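Local coordinates for protein PbICP-C (Plasmodium berghei, PDB 3PNR) that probably inhibits papain-like cysteine proteases, as the C-terminal inhibitor domain of a falstatin-family protein from a malaria parasite, at residues Lys29-Gly34 against Leu55-Glu60; Ile100-Pro105 against Met149-Lys154; Ile163-Tyr168 against Lys180-Thr185. All coordinates share one frame; numbering follows the deposited sequence.

Interaction 1 of 3, residues Lys29-Gly34 against Leu55-Glu60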
ATOM      1  N   LYS B  29      30.500  10.322   6.147  1.00116.91           N
ATOM      2  CA  LYS B  29      29.903  11.354   5.293  1.00121.72           C
ATOM      3  C   LYS B  29      28.680  10.821   4.531  1.00120.55           C
ATOM      4  O   LYS B  29      28.681   9.674   4.085  1.00120.88           O
ATOM      5  CB  LYS B  29      30.969  11.888   4.331  1.00124.91           C
ATOM      6  CG  LYS B  29      30.454  12.678   3.142  1.00126.68           C
ATOM      7  CD  LYS B  29      31.625  13.113   2.267  1.00127.62           C
ATOM      8  CE  LYS B  29      31.167  13.600   0.902  1.00128.30           C
ATOM      9  NZ  LYS B  29      32.315  13.992   0.033  1.00126.79           N
ATOM     10  N   SER B  30      27.646  11.650   4.375  1.00117.93           N
ATOM     11  CA  SER B  30      26.337  11.155   3.921  1.00115.20           C
ATOM     12  C   SER B  30      25.611  11.987   2.848  1.00105.51           C
ATOM     13  O   SER B  30      25.983  13.128   2.567  1.00101.77           O
ATOM     14  CB  SER B  30      25.408  10.958   5.124  1.00116.69           C
ATOM     15  OG  SER B  30      25.201  12.181   5.811  1.00116.44           O
ATOM     16  N   LEU B  31      24.553  11.402   2.280  1.00 95.41           N
ATOM     17  CA  LEU B  31      23.802  12.012   1.183  1.00 91.76           C
ATOM     18  C   LEU B  31      22.356  11.499   1.111  1.00 91.57           C
ATOM     19  O   LEU B  31      22.126  10.302   0.916  1.00 90.93           O
ATOM     20  CB  LEU B  31      24.510  11.722  -0.139  1.00 92.81           C
ATOM     21  CG  LEU B  31      23.874  12.272  -1.411  1.00 94.96           C
ATOM     22  CD1 LEU B  31      24.049  13.782  -1.481  1.00 94.65           C
ATOM     23  CD2 LEU B  31      24.485  11.596  -2.631  1.00 95.78           C
ATOM     24  N   LYS B  32      21.384  12.402   1.246  1.00 90.79           N
ATOM     25  CA  LYS B  32      19.970  12.004   1.257  1.00 90.19           C
ATOM     26  C   LYS B  32      19.176  12.408   0.004  1.00 82.67           C
ATOM     27  O   LYS B  32      19.061  13.590  -0.320  1.00 76.11           O
ATOM     28  CB  LYS B  32      19.264  12.510   2.522  1.00 89.51           C
ATOM     29  CG  LYS B  32      18.848  13.974   2.494  1.00 94.10           C
ATOM     30  CD  LYS B  32      17.997  14.312   3.726  1.00101.97           C
ATOM     31  CE  LYS B  32      17.605  15.788   3.777  1.00 99.72           C
ATOM     32  NZ  LYS B  32      16.911  16.136   5.050  1.00 94.23           N
ATOM     33  N   LEU B  33      18.623  11.407  -0.681  1.00 81.80           N
ATOM     34  CA  LEU B  33      17.825  11.610  -1.892  1.00 87.02           C
ATOM     35  C   LEU B  33      16.447  10.970  -1.726  1.00 86.40           C
ATOM     36  O   LEU B  33      16.292  10.031  -0.948  1.00 88.73           O
ATOM     37  CB  LEU B  33      18.538  10.994  -3.096  1.00 90.52           C
ATOM     38  CG  LEU B  33      20.035  11.306  -3.218  1.00 93.49           C
ATOM     39  CD1 LEU B  33      20.598  10.781  -4.526  1.00 93.01           C
ATOM     40  CD2 LEU B  33      20.289  12.802  -3.102  1.00 96.00           C
ATOM     41  N   GLY B  34      15.440  11.459  -2.443  1.00 84.90           N
ATOM     42  CA  GLY B  34      15.554  12.568  -3.369  1.00 89.18           C
ATOM     43  C   GLY B  34      14.164  12.805  -3.938  1.00 94.81           C
ATOM     44  O   GLY B  34      13.435  11.846  -4.184  1.00 94.04           O
ATOM     45  N   LEU B  55      30.422   6.277   2.896  1.00 91.16           N
ATOM     46  CA  LEU B  55      29.381   7.182   2.414  1.00 83.81           C
ATOM     47  C   LEU B  55      27.971   6.640   2.662  1.00 80.16           C
ATOM     48  O   LEU B  55      27.640   5.520   2.257  1.00 74.47           O
ATOM     49  CB  LEU B  55      29.584   7.471   0.927  1.00 77.18           C
ATOM     50  CG  LEU B  55      28.485   8.243   0.194  1.00 72.62           C
ATOM     51  CD1 LEU B  55      28.241   9.604   0.838  1.00 66.99           C
ATOM     52  CD2 LEU B  55      28.836   8.383  -1.287  1.00 67.11           C
ATOM     53  N   CYS B  56      27.148   7.446   3.332  1.00 80.64           N
ATOM     54  CA  CYS B  56      25.784   7.054   3.681  1.00 82.15           C
ATOM     55  C   CYS B  56      24.776   7.635   2.693  1.00 82.44           C
ATOM     56  O   CYS B  56      24.633   8.856   2.583  1.00 82.75           O
ATOM     57  CB  CYS B  56      25.427   7.512   5.102  1.00 78.76           C
ATOM     58  SG  CYS B  56      26.534   6.943   6.429  1.00122.44           S
ATOM     59  N   ILE B  57      24.085   6.758   1.970  1.00 77.00           N
ATOM     60  CA  ILE B  57      23.002   7.189   1.096  1.00 75.14           C
ATOM     61  C   ILE B  57      21.652   7.001   1.793  1.00 66.81           C
ATOM     62  O   ILE B  57      21.249   5.876   2.110  1.00 62.59           O
ATOM     63  CB  ILE B  57      23.017   6.442  -0.249  1.00 74.70           C
ATOM     64  CG1 ILE B  57      24.398   6.548  -0.899  1.00 77.48           C
ATOM     65  CG2 ILE B  57      21.976   7.019  -1.183  1.00 72.73           C
ATOM     66  CD1 ILE B  57      24.703   7.916  -1.487  1.00 74.99           C
ATOM     67  N   ASP B  58      20.977   8.118   2.055  1.00 61.25           N
ATOM     68  CA  ASP B  58      19.659   8.106   2.685  1.00 72.16           C
ATOM     69  C   ASP B  58      18.565   8.240   1.624  1.00 73.64           C
ATOM     70  O   ASP B  58      18.406   9.298   0.995  1.00 65.87           O
ATOM     71  CB  ASP B  58      19.535   9.235   3.711  1.00 81.93           C
ATOM     72  CG  ASP B  58      20.245   8.922   5.017  1.00 89.07           C
ATOM     73  OD1 ASP B  58      20.963   7.898   5.084  1.00 85.85           O
ATOM     74  OD2 ASP B  58      20.075   9.702   5.978  1.00 91.56           O
ATOM     75  N   LEU B  59      17.814   7.159   1.437  1.00 66.75           N
ATOM     76  CA  LEU B  59      16.810   7.074   0.386  1.00 60.74           C
ATOM     77  C   LEU B  59      15.394   7.291   0.919  1.00 56.72           C
ATOM     78  O   LEU B  59      14.927   6.576   1.814  1.00 54.11           O
ATOM     79  CB  LEU B  59      16.918   5.719  -0.306  1.00 61.42           C
ATOM     80  CG  LEU B  59      18.260   5.457  -0.982  1.00 52.34           C
ATOM     81  CD1 LEU B  59      18.555   3.964  -1.068  1.00 54.35           C
ATOM     82  CD2 LEU B  59      18.277   6.109  -2.354  1.00 46.07           C
ATOM     83  N   GLU B  60      14.714   8.280   0.352  1.00 61.45           N
ATOM     84  CA  GLU B  60      13.395   8.680   0.831  1.00 78.96           C
ATOM     85  C   GLU B  60      12.265   8.204  -0.080  1.00 77.50           C
ATOM     86  O   GLU B  60      12.407   8.156  -1.305  1.00 75.89           O
ATOM     87  CB  GLU B  60      13.331  10.202   0.984  1.00 96.14           C
ATOM     88  CG  GLU B  60      12.174  10.681   1.836  1.00109.32           C
ATOM     89  CD  GLU B  60      12.279  10.194   3.268  1.00118.38           C
ATOM     90  OE1 GLU B  60      13.418  10.080   3.776  1.00123.50           O
ATOM     91  OE2 GLU B  60      11.224   9.930   3.884  1.00117.73           O
TER

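Interaction 2 of 3, residues Ile100-Pro105 against Met149-Lys154. With CD (cadmium ion), chain G.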
ATOM      1  N   ILE B 100      35.374  -1.600  -4.796  1.00100.69           N
ATOM      2  CA  ILE B 100      34.283  -0.910  -4.113  1.00 94.86           C
ATOM      3  C   ILE B 100      33.267  -1.884  -3.521  1.00 89.52           C
ATOM      4  O   ILE B 100      33.147  -3.025  -3.969  1.00 85.11           O
ATOM      5  CB  ILE B 100      33.554   0.053  -5.081  1.00 85.64           C
ATOM      6  CG1 ILE B 100      32.593   0.979  -4.323  1.00 77.75           C
ATOM      7  CG2 ILE B 100      32.835  -0.738  -6.178  1.00 78.67           C
ATOM      8  CD1 ILE B 100      32.241   2.256  -5.087  1.00 66.69           C
ATOM      9  N   SER B 101      32.537  -1.429  -2.508  1.00 87.66           N
ATOM     10  CA  SER B 101      31.449  -2.225  -1.951  1.00 94.38           C
ATOM     11  C   SER B 101      30.218  -1.363  -1.635  1.00 88.68           C
ATOM     12  O   SER B 101      30.320  -0.330  -0.956  1.00 79.29           O
ATOM     13  CB  SER B 101      31.908  -2.992  -0.708  1.00 96.29           C
ATOM     14  OG  SER B 101      31.935  -2.145   0.425  1.00 98.71           O
ATOM     15  N   VAL B 102      29.064  -1.788  -2.147  1.00 81.62           N
ATOM     16  CA  VAL B 102      27.804  -1.091  -1.894  1.00 81.42           C
ATOM     17  C   VAL B 102      26.659  -2.054  -1.551  1.00 75.40           C
ATOM     18  O   VAL B 102      26.499  -3.114  -2.166  1.00 68.09           O
ATOM     19  CB  VAL B 102      27.400  -0.171  -3.070  1.00 79.28           C
ATOM     20  CG1 VAL B 102      26.452   0.913  -2.579  1.00 77.12           C
ATOM     21  CG2 VAL B 102      28.636   0.458  -3.716  1.00 69.63           C
ATOM     22  N   THR B 103      25.863  -1.675  -0.560  1.00 75.47           N
ATOM     23  CA  THR B 103      24.823  -2.551  -0.034  1.00 76.51           C
ATOM     24  C   THR B 103      23.436  -2.230  -0.587  1.00 71.79           C
ATOM     25  O   THR B 103      23.141  -1.079  -0.907  1.00 68.60           O
ATOM     26  CB  THR B 103      24.768  -2.449   1.491  1.00 72.00           C
ATOM     27  OG1 THR B 103      24.655  -1.069   1.862  1.00 70.47           O
ATOM     28  CG2 THR B 103      26.032  -3.030   2.103  1.00 66.99           C
ATOM     29  N   GLN B 104      22.592  -3.256  -0.696  1.00 68.59           N
ATOM     30  CA  GLN B 104      21.189  -3.062  -1.055  1.00 70.85           C
ATOM     31  C   GLN B 104      20.508  -2.213   0.011  1.00 75.05           C
ATOM     32  O   GLN B 104      20.771  -2.384   1.202  1.00 74.59           O
ATOM     33  CB  GLN B 104      20.469  -4.408  -1.177  1.00 66.95           C
ATOM     34  CG  GLN B 104      20.785  -5.182  -2.446  1.00 66.17           C
ATOM     35  CD  GLN B 104      20.201  -4.534  -3.694  1.00 68.02           C
ATOM     36  OE1 GLN B 104      19.325  -3.669  -3.616  1.00 67.09           O
ATOM     37  NE2 GLN B 104      20.688  -4.953  -4.854  1.00 65.16           N
ATOM     38  N   PRO B 105      19.632  -1.284  -0.408  1.00 76.60           N
ATOM     39  CA  PRO B 105      18.974  -0.459   0.613  1.00 73.69           C
ATOM     40  C   PRO B 105      18.197  -1.321   1.610  1.00 66.94           C
ATOM     41  O   PRO B 105      17.596  -2.325   1.220  1.00 63.55           O
ATOM     42  CB  PRO B 105      18.030   0.434  -0.205  1.00 67.19           C
ATOM     43  CG  PRO B 105      18.631   0.470  -1.577  1.00 62.96           C
ATOM     44  CD  PRO B 105      19.234  -0.902  -1.775  1.00 68.61           C
ATOM     45  N   MET B 149      14.966   4.547   3.850  1.00 66.91           N
ATOM     46  CA  MET B 149      15.819   3.384   3.605  1.00 68.19           C
ATOM     47  C   MET B 149      17.274   3.807   3.369  1.00 72.60           C
ATOM     48  O   MET B 149      17.531   4.880   2.827  1.00 72.06           O
ATOM     49  CB  MET B 149      15.268   2.522   2.456  1.00 64.82           C
ATOM     50  CG  MET B 149      14.241   1.491   2.927  1.00 52.43           C
ATOM     51  SD  MET B 149      13.935   0.155   1.761  1.00114.58           S
ATOM     52  CE  MET B 149      13.828  -1.237   2.883  1.00 89.29           C
ATOM     53  N   ARG B 150      18.224   2.970   3.783  1.00 80.26           N
ATOM     54  CA  ARG B 150      19.640   3.362   3.766  1.00 80.04           C
ATOM     55  C   ARG B 150      20.566   2.426   2.986  1.00 70.65           C
ATOM     56  O   ARG B 150      20.525   1.208   3.166  1.00 60.78           O
ATOM     57  CB  ARG B 150      20.164   3.508   5.198  1.00 83.05           C
ATOM     58  CG  ARG B 150      21.625   3.934   5.280  1.00 90.98           C
ATOM     59  CD  ARG B 150      22.073   4.126   6.722  1.00 97.26           C
ATOM     60  NE  ARG B 150      21.472   5.301   7.349  1.00 97.11           N
ATOM     61  CZ  ARG B 150      22.093   6.466   7.492  1.00 95.13           C
ATOM     62  NH1 ARG B 150      23.333   6.610   7.055  1.00 95.16           N
ATOM     63  NH2 ARG B 150      21.478   7.487   8.075  1.00 95.10           N
ATOM     64  N   SER B 151      21.410   3.006   2.129  1.00 71.24           N
ATOM     65  CA  SER B 151      22.478   2.245   1.465  1.00 79.17           C
ATOM     66  C   SER B 151      23.883   2.715   1.881  1.00 79.65           C
ATOM     67  O   SER B 151      24.093   3.885   2.221  1.00 73.08           O
ATOM     68  CB  SER B 151      22.333   2.274  -0.062  1.00 77.37           C
ATOM     69  OG  SER B 151      23.234   1.368  -0.693  1.00 65.46           O
ATOM     70  N   VAL B 152      24.838   1.788   1.838  1.00 79.44           N
ATOM     71  CA  VAL B 152      26.194   2.036   2.313  1.00 81.92           C
ATOM     72  C   VAL B 152      27.242   1.939   1.201  1.00 78.60           C
ATOM     73  O   VAL B 152      27.343   0.912   0.516  1.00 71.27           O
ATOM     74  CB  VAL B 152      26.563   1.038   3.424  1.00 80.28           C
ATOM     75  CG1 VAL B 152      27.974   1.292   3.919  1.00 81.95           C
ATOM     76  CG2 VAL B 152      25.561   1.134   4.558  1.00 77.33           C
ATOM     77  N   ILE B 153      28.023   3.004   1.029  1.00 77.28           N
ATOM     78  CA  ILE B 153      29.074   3.019   0.008  1.00 86.29           C
ATOM     79  C   ILE B 153      30.477   3.133   0.611  1.00 86.93           C
ATOM     80  O   ILE B 153      30.751   4.035   1.404  1.00 80.49           O
ATOM     81  CB  ILE B 153      28.864   4.159  -1.013  1.00 90.21           C
ATOM     82  CG1 ILE B 153      27.521   3.995  -1.732  1.00 86.50           C
ATOM     83  CG2 ILE B 153      30.009   4.188  -2.023  1.00 90.53           C
ATOM     84  CD1 ILE B 153      27.131   5.182  -2.596  1.00 80.92           C
ATOM     85  N   LYS B 154      31.362   2.218   0.222  1.00 96.17           N
ATOM     86  CA  LYS B 154      32.740   2.216   0.722  1.00 98.46           C
ATOM     87  C   LYS B 154      33.766   1.945  -0.381  1.00 94.19           C
ATOM     88  O   LYS B 154      33.726   0.906  -1.047  1.00 84.84           O
ATOM     89  CB  LYS B 154      32.897   1.199   1.856  1.00100.71           C
ATOM     90  CG  LYS B 154      34.324   0.996   2.333  1.00102.94           C
ATOM     91  CD  LYS B 154      34.363  -0.010   3.474  1.00102.63           C
ATOM     92  CE  LYS B 154      35.732  -0.655   3.611  1.00 97.75           C
ATOM     93  NZ  LYS B 154      35.714  -1.755   4.616  1.00 92.85           N
TER
HETATM   94 CD    CD G 356      11.267  -0.070   1.951  1.00 87.77          CD
HETATM   95  O   HOH W   1      10.814  -1.349   4.188  1.00 62.56           O
HETATM   96  O   HOH W   2      11.741   1.165  -0.299  1.00 45.22           O

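Interaction 3 of 3, residues Ile163-Tyr168 against Lys180-Thr185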
ATOM      1  N   ILE B 163      27.139   4.310  -9.507  1.00 59.79           N
ATOM      2  CA  ILE B 163      26.260   3.521  -8.649  1.00 70.62           C
ATOM      3  C   ILE B 163      24.802   3.847  -8.952  1.00 71.74           C
ATOM      4  O   ILE B 163      24.394   5.010  -8.897  1.00 71.05           O
ATOM      5  CB  ILE B 163      26.536   3.809  -7.167  1.00 73.04           C
ATOM      6  CG1 ILE B 163      28.042   3.750  -6.898  1.00 73.06           C
ATOM      7  CG2 ILE B 163      25.773   2.833  -6.288  1.00 69.65           C
ATOM      8  CD1 ILE B 163      28.404   3.770  -5.436  1.00 72.75           C
ATOM      9  N   VAL B 164      24.016   2.826  -9.279  1.00 67.58           N
ATOM     10  CA  VAL B 164      22.636   3.059  -9.713  1.00 62.47           C
ATOM     11  C   VAL B 164      21.566   2.568  -8.732  1.00 56.05           C
ATOM     12  O   VAL B 164      21.527   1.399  -8.349  1.00 52.21           O
ATOM     13  CB  VAL B 164      22.379   2.472 -11.106  1.00 55.60           C
ATOM     14  CG1 VAL B 164      20.969   2.795 -11.558  1.00 51.85           C
ATOM     15  CG2 VAL B 164      23.393   3.018 -12.094  1.00 54.20           C
ATOM     16  N   TYR B 165      20.707   3.488  -8.318  1.00 59.20           N
ATOM     17  CA  TYR B 165      19.572   3.152  -7.472  1.00 61.89           C
ATOM     18  C   TYR B 165      18.298   3.498  -8.213  1.00 62.13           C
ATOM     19  O   TYR B 165      18.271   4.429  -9.024  1.00 59.64           O
ATOM     20  CB  TYR B 165      19.601   3.972  -6.191  1.00 66.76           C
ATOM     21  CG  TYR B 165      20.785   3.718  -5.297  1.00 75.17           C
ATOM     22  CD1 TYR B 165      20.815   2.617  -4.453  1.00 77.55           C
ATOM     23  CD2 TYR B 165      21.863   4.596  -5.273  1.00 78.46           C
ATOM     24  CE1 TYR B 165      21.888   2.386  -3.621  1.00 80.02           C
ATOM     25  CE2 TYR B 165      22.945   4.376  -4.441  1.00 80.33           C
ATOM     26  CZ  TYR B 165      22.951   3.267  -3.616  1.00 80.23           C
ATOM     27  OH  TYR B 165      24.018   3.036  -2.783  1.00 74.49           O
ATOM     28  N   SER B 166      17.227   2.772  -7.932  1.00 58.38           N
ATOM     29  CA  SER B 166      15.943   3.182  -8.466  1.00 46.53           C
ATOM     30  C   SER B 166      14.799   2.832  -7.543  1.00 48.65           C
ATOM     31  O   SER B 166      14.812   1.802  -6.871  1.00 49.84           O
ATOM     32  CB  SER B 166      15.710   2.602  -9.858  1.00 48.70           C
ATOM     33  OG  SER B 166      14.858   3.457 -10.607  1.00 55.43           O
ATOM     34  N   TYR B 167      13.821   3.732  -7.522  1.00 52.60           N
ATOM     35  CA  TYR B 167      12.571   3.576  -6.802  1.00 44.41           C
ATOM     36  C   TYR B 167      11.555   3.239  -7.874  1.00 50.17           C
ATOM     37  O   TYR B 167      11.192   4.094  -8.686  1.00 46.86           O
ATOM     38  CB  TYR B 167      12.221   4.911  -6.147  1.00 53.44           C
ATOM     39  CG  TYR B 167      11.171   4.877  -5.055  1.00 57.34           C
ATOM     40  CD1 TYR B 167      11.318   4.060  -3.942  1.00 60.09           C
ATOM     41  CD2 TYR B 167      10.050   5.703  -5.117  1.00 54.85           C
ATOM     42  CE1 TYR B 167      10.362   4.045  -2.933  1.00 59.42           C
ATOM     43  CE2 TYR B 167       9.098   5.700  -4.119  1.00 52.38           C
ATOM     44  CZ  TYR B 167       9.258   4.872  -3.028  1.00 59.40           C
ATOM     45  OH  TYR B 167       8.308   4.864  -2.037  1.00 60.10           O
ATOM     46  N   TYR B 168      11.120   1.982  -7.903  1.00 52.21           N
ATOM     47  CA  TYR B 168      10.193   1.533  -8.935  1.00 45.28           C
ATOM     48  C   TYR B 168       9.259   0.445  -8.407  1.00 42.44           C
ATOM     49  O   TYR B 168       9.439  -0.051  -7.296  1.00 37.25           O
ATOM     50  CB  TYR B 168      10.953   1.063 -10.193  1.00 36.77           C
ATOM     51  CG  TYR B 168      11.644  -0.276 -10.059  1.00 40.64           C
ATOM     52  CD1 TYR B 168      12.862  -0.392  -9.391  1.00 52.04           C
ATOM     53  CD2 TYR B 168      11.079  -1.428 -10.595  1.00 41.55           C
ATOM     54  CE1 TYR B 168      13.494  -1.619  -9.258  1.00 53.87           C
ATOM     55  CE2 TYR B 168      11.699  -2.667 -10.461  1.00 42.96           C
ATOM     56  CZ  TYR B 168      12.911  -2.756  -9.797  1.00 53.21           C
ATOM     57  OH  TYR B 168      13.543  -3.980  -9.668  1.00 51.08           O
ATOM     58  N   LYS B 180      18.307   7.072  -9.488  1.00 62.39           N
ATOM     59  CA  LYS B 180      19.407   7.884  -8.974  1.00 60.54           C
ATOM     60  C   LYS B 180      20.764   7.266  -9.301  1.00 62.98           C
ATOM     61  O   LYS B 180      21.114   6.207  -8.778  1.00 56.81           O
ATOM     62  CB  LYS B 180      19.302   8.078  -7.462  1.00 57.81           C
ATOM     63  CG  LYS B 180      17.964   8.610  -6.965  1.00 66.07           C
ATOM     64  CD  LYS B 180      17.526   9.892  -7.659  1.00 66.42           C
ATOM     65  CE  LYS B 180      16.406  10.571  -6.872  1.00 61.95           C
ATOM     66  NZ  LYS B 180      15.399  11.215  -7.766  1.00 63.47           N
ATOM     67  N   ILE B 181      21.516   7.934 -10.173  1.00 67.22           N
ATOM     68  CA  ILE B 181      22.909   7.581 -10.423  1.00 67.24           C
ATOM     69  C   ILE B 181      23.840   8.420  -9.555  1.00 64.65           C
ATOM     70  O   ILE B 181      23.829   9.647  -9.622  1.00 61.72           O
ATOM     71  CB  ILE B 181      23.295   7.841 -11.873  1.00 72.43           C
ATOM     72  CG1 ILE B 181      22.290   7.176 -12.816  1.00 74.68           C
ATOM     73  CG2 ILE B 181      24.735   7.376 -12.124  1.00 72.50           C
ATOM     74  CD1 ILE B 181      22.062   7.944 -14.093  1.00 75.47           C
ATOM     75  N   ILE B 182      24.640   7.755  -8.734  1.00 71.03           N
ATOM     76  CA  ILE B 182      25.682   8.435  -7.981  1.00 73.14           C
ATOM     77  C   ILE B 182      26.989   8.265  -8.732  1.00 71.76           C
ATOM     78  O   ILE B 182      27.422   7.136  -8.990  1.00 59.94           O
ATOM     79  CB  ILE B 182      25.860   7.843  -6.577  1.00 74.66           C
ATOM     80  CG1 ILE B 182      24.500   7.620  -5.921  1.00 75.46           C
ATOM     81  CG2 ILE B 182      26.740   8.748  -5.733  1.00 76.93           C
ATOM     82  CD1 ILE B 182      23.555   8.771  -6.122  1.00 79.54           C
ATOM     83  N   TYR B 183      27.605   9.384  -9.100  1.00 79.81           N
ATOM     84  CA  TYR B 183      28.915   9.354  -9.734  1.00 82.01           C
ATOM     85  C   TYR B 183      30.000   9.616  -8.694  1.00 76.96           C
ATOM     86  O   TYR B 183      30.303  10.763  -8.370  1.00 68.56           O
ATOM     87  CB  TYR B 183      28.999  10.363 -10.873  1.00 88.61           C
ATOM     88  CG  TYR B 183      30.295  10.262 -11.632  1.00102.71           C
ATOM     89  CD1 TYR B 183      30.630   9.101 -12.317  1.00109.49           C
ATOM     90  CD2 TYR B 183      31.192  11.322 -11.656  1.00109.62           C
ATOM     91  CE1 TYR B 183      31.819   8.996 -13.009  1.00114.50           C
ATOM     92  CE2 TYR B 183      32.385  11.230 -12.346  1.00115.46           C
ATOM     93  CZ  TYR B 183      32.695  10.066 -13.022  1.00116.84           C
ATOM     94  OH  TYR B 183      33.885   9.972 -13.712  1.00113.34           O
ATOM     95  N   VAL B 184      30.570   8.535  -8.172  1.00 79.49           N
ATOM     96  CA  VAL B 184      31.528   8.608  -7.076  1.00 82.43           C
ATOM     97  C   VAL B 184      32.974   8.496  -7.562  1.00 84.72           C
ATOM     98  O   VAL B 184      33.308   7.639  -8.384  1.00 70.18           O
ATOM     99  CB  VAL B 184      31.262   7.497  -6.040  1.00 81.82           C
ATOM    100  CG1 VAL B 184      32.375   7.455  -5.000  1.00 81.21           C
ATOM    101  CG2 VAL B 184      29.906   7.700  -5.381  1.00 81.09           C
ATOM    102  N   THR B 185      33.828   9.376  -7.048  1.00 98.18           N
ATOM    103  CA  THR B 185      35.254   9.329  -7.358  1.00 99.18           C
ATOM    104  C   THR B 185      36.043   8.931  -6.114  1.00 96.27           C
ATOM    105  O   THR B 185      36.046   9.653  -5.116  1.00 94.43           O
ATOM    106  CB  THR B 185      35.769  10.689  -7.871  1.00 97.15           C
ATOM    107  OG1 THR B 185      35.825  11.620  -6.784  1.00102.45           O
ATOM    108  CG2 THR B 185      34.853  11.240  -8.964  1.00 91.51           C
TER

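Interaction 1 of 3, residues Lys29-Gly34 against Leu55-Glu60
Leu31 and Ile57 run alongside each other on the face turned to the second sheet, with Leu31 CD2 3.9 Å from Ile57 CD1. They reach this position by different torsions: Leu31 carries CG anti to its backbone N (chi1 180°), whereas Ile57 has CG1 beside N (chi1 -53°) and swings CD1 toward Leu31, 4.0 Å from Leu31 CB. One pair back, Leu55 reaches across with CD1, which lies 3.3 Å from Lys29 O and close to both Lys29 CG and Leu31 CB. The aliphatic chain of Lys29 is extended along this face, and its NZ bonds to Ser48 O. Leu33 follows on the same face. Strand 41-49 of the second sheet covers this side, Ile45 meeting Leu31 and Leu49 meeting Leu55, as in the two-layered, immunoglobulin-like sandwich of chagasin-type inhibitors; strand 29-33 is an outermost strand here, paired in parallel with 54-62. The other face carries Ser30 against Cys56 and Lys32 against Asp58, and these pairs meet through their CB atoms, 3.4 Å apart for Ser30 and Cys56 and 3.5 Å for Lys32 and Asp58. Beyond CB they part: the extended chain of Lys32 leads away, while the carboxylate of Asp58 forms a salt bridge with Arg150 on strand 146-155. Five backbone bonds join the two strands. Cys56 and Asp58 are gripped at both N and O, Cys56 by Lys29 O and Leu31 N, Asp58 by Leu31 O and Leu33 N, and Glu60 N closes the row on Leu33 O at 2.7 Å.

Interaction 2 of 3, residues Ile100-Pro105 against Met149-Lys154
Ser101 and Lys154 form a hydrogen-bonded antiparallel pair, each backbone N giving a 3.0 Å bond to the O of the other; Thr103 N adds a third backbone bond to Val152 O. Side chains then take over. Thr103 places OG1 between its backbone N and carbonyl carbon (chi1 52°), where it accepts a bond from Val152 N at 2.9 Å in place of a backbone oxygen. Ser151 turns OG the other way, anti to N (chi1 -171°), and donates to Thr103 O; the same OG also meets Tyr165 OH of the opposing sheet, so this buried hydroxyl is held by two partners. Apolar contact is made by Val102 and Ile153, a non-hydrogen-bonded pair whose side chains run alongside each other, with Val102 CG1 3.4 Å from Ile153 CG1 and both facing Ile163 and Tyr165. Further along, Pro105 CB rests 4.4 Å from Met149 CB. Metal binding is confined to the end of the contact, where Met149 SD lies 2.7 Å from a cadmium ion that also holds two waters and an acidic side chain of another protein chain. Gln104, an extra residue between Thr103, opposite Val152, and Pro105, opposite Ser151, turns away to bond Leu71 and Lys93. It interrupts the pairing like a bulge or short loop, beyond which Lys106 and Arg150 are bonded again, within one layer of a beta sandwich, as in chagasin-type inhibitors.

Interaction 3 of 3, residues Ile163-Tyr168 against Lys180-Thr185
Tyr165 presents the edge of its ring to Ile182, whose CG1 lies near the ring plane, 3.9 Å from Tyr165 CE2. Holding CG beside the backbone N (chi1 -64°) turns an edge of the ring to the neighbouring strand, and the two side chains meet at a slant. Packing is broadest on this face, shared by Ile163, Tyr165, Lys180 and Ile182: Ile163 CB stands 4.1 Å from Ile182 CB, and Ile163 CD1 reaches Val184 CG2 at 4.2 Å. On the reverse face Val164 and Ile181 contribute a smaller area, Val164 CG2 lying 4.4 Å from Ile181 CG1. Four backbone bonds secure this short block. Ile163 and Ile182 exchange N-H and O reciprocally, at 2.9 Å from Ile163 N to Ile182 O, and Tyr165 does the same with Lys180, where both donors are tilted from the carbonyl planes.

Past Tyr165 the strand turns to other neighbours: Tyr167 meets the rings of Tyr67 and Trp69, and Tyr168 meets Phe86 edge-to-face. At the other end Tyr183, partly exposed, points away and meets the ring of Tyr162. Two polar ends also leave the contact, Tyr165 OH reaching Ser151 and Lys180 NZ forming a salt bridge with Glu43. A hairpin held by backbone bonds and hydrocarbon can therefore accommodate a phenol and, probably, a charged ammonium group among buried residues, the first partnered across the sandwich, on the facing sheet, the second on the next strand of its own sheet.

In the fold
Along the chain the contacts come in series, interaction 1, then 2, then 3, and their centres lie 10 to 11 Å apart. Interactions 1 and 2 share one mixed sheet, strands 54-62 and 146-155 being neighbours in it, with Leu55 and Leu59 bonded to Ile153 and Met149. Interaction 3 belongs to the second sheet, entered directly after strand 146-155 by strand 159-168. The two layers meet through Leu33 against Ile182, Ile57 against Tyr165, and Ile153 against Ile163. The three contacts thus line a common hydrophobic interior, building the sandwich from which, as in related inhibitors, loops probably reach the protease.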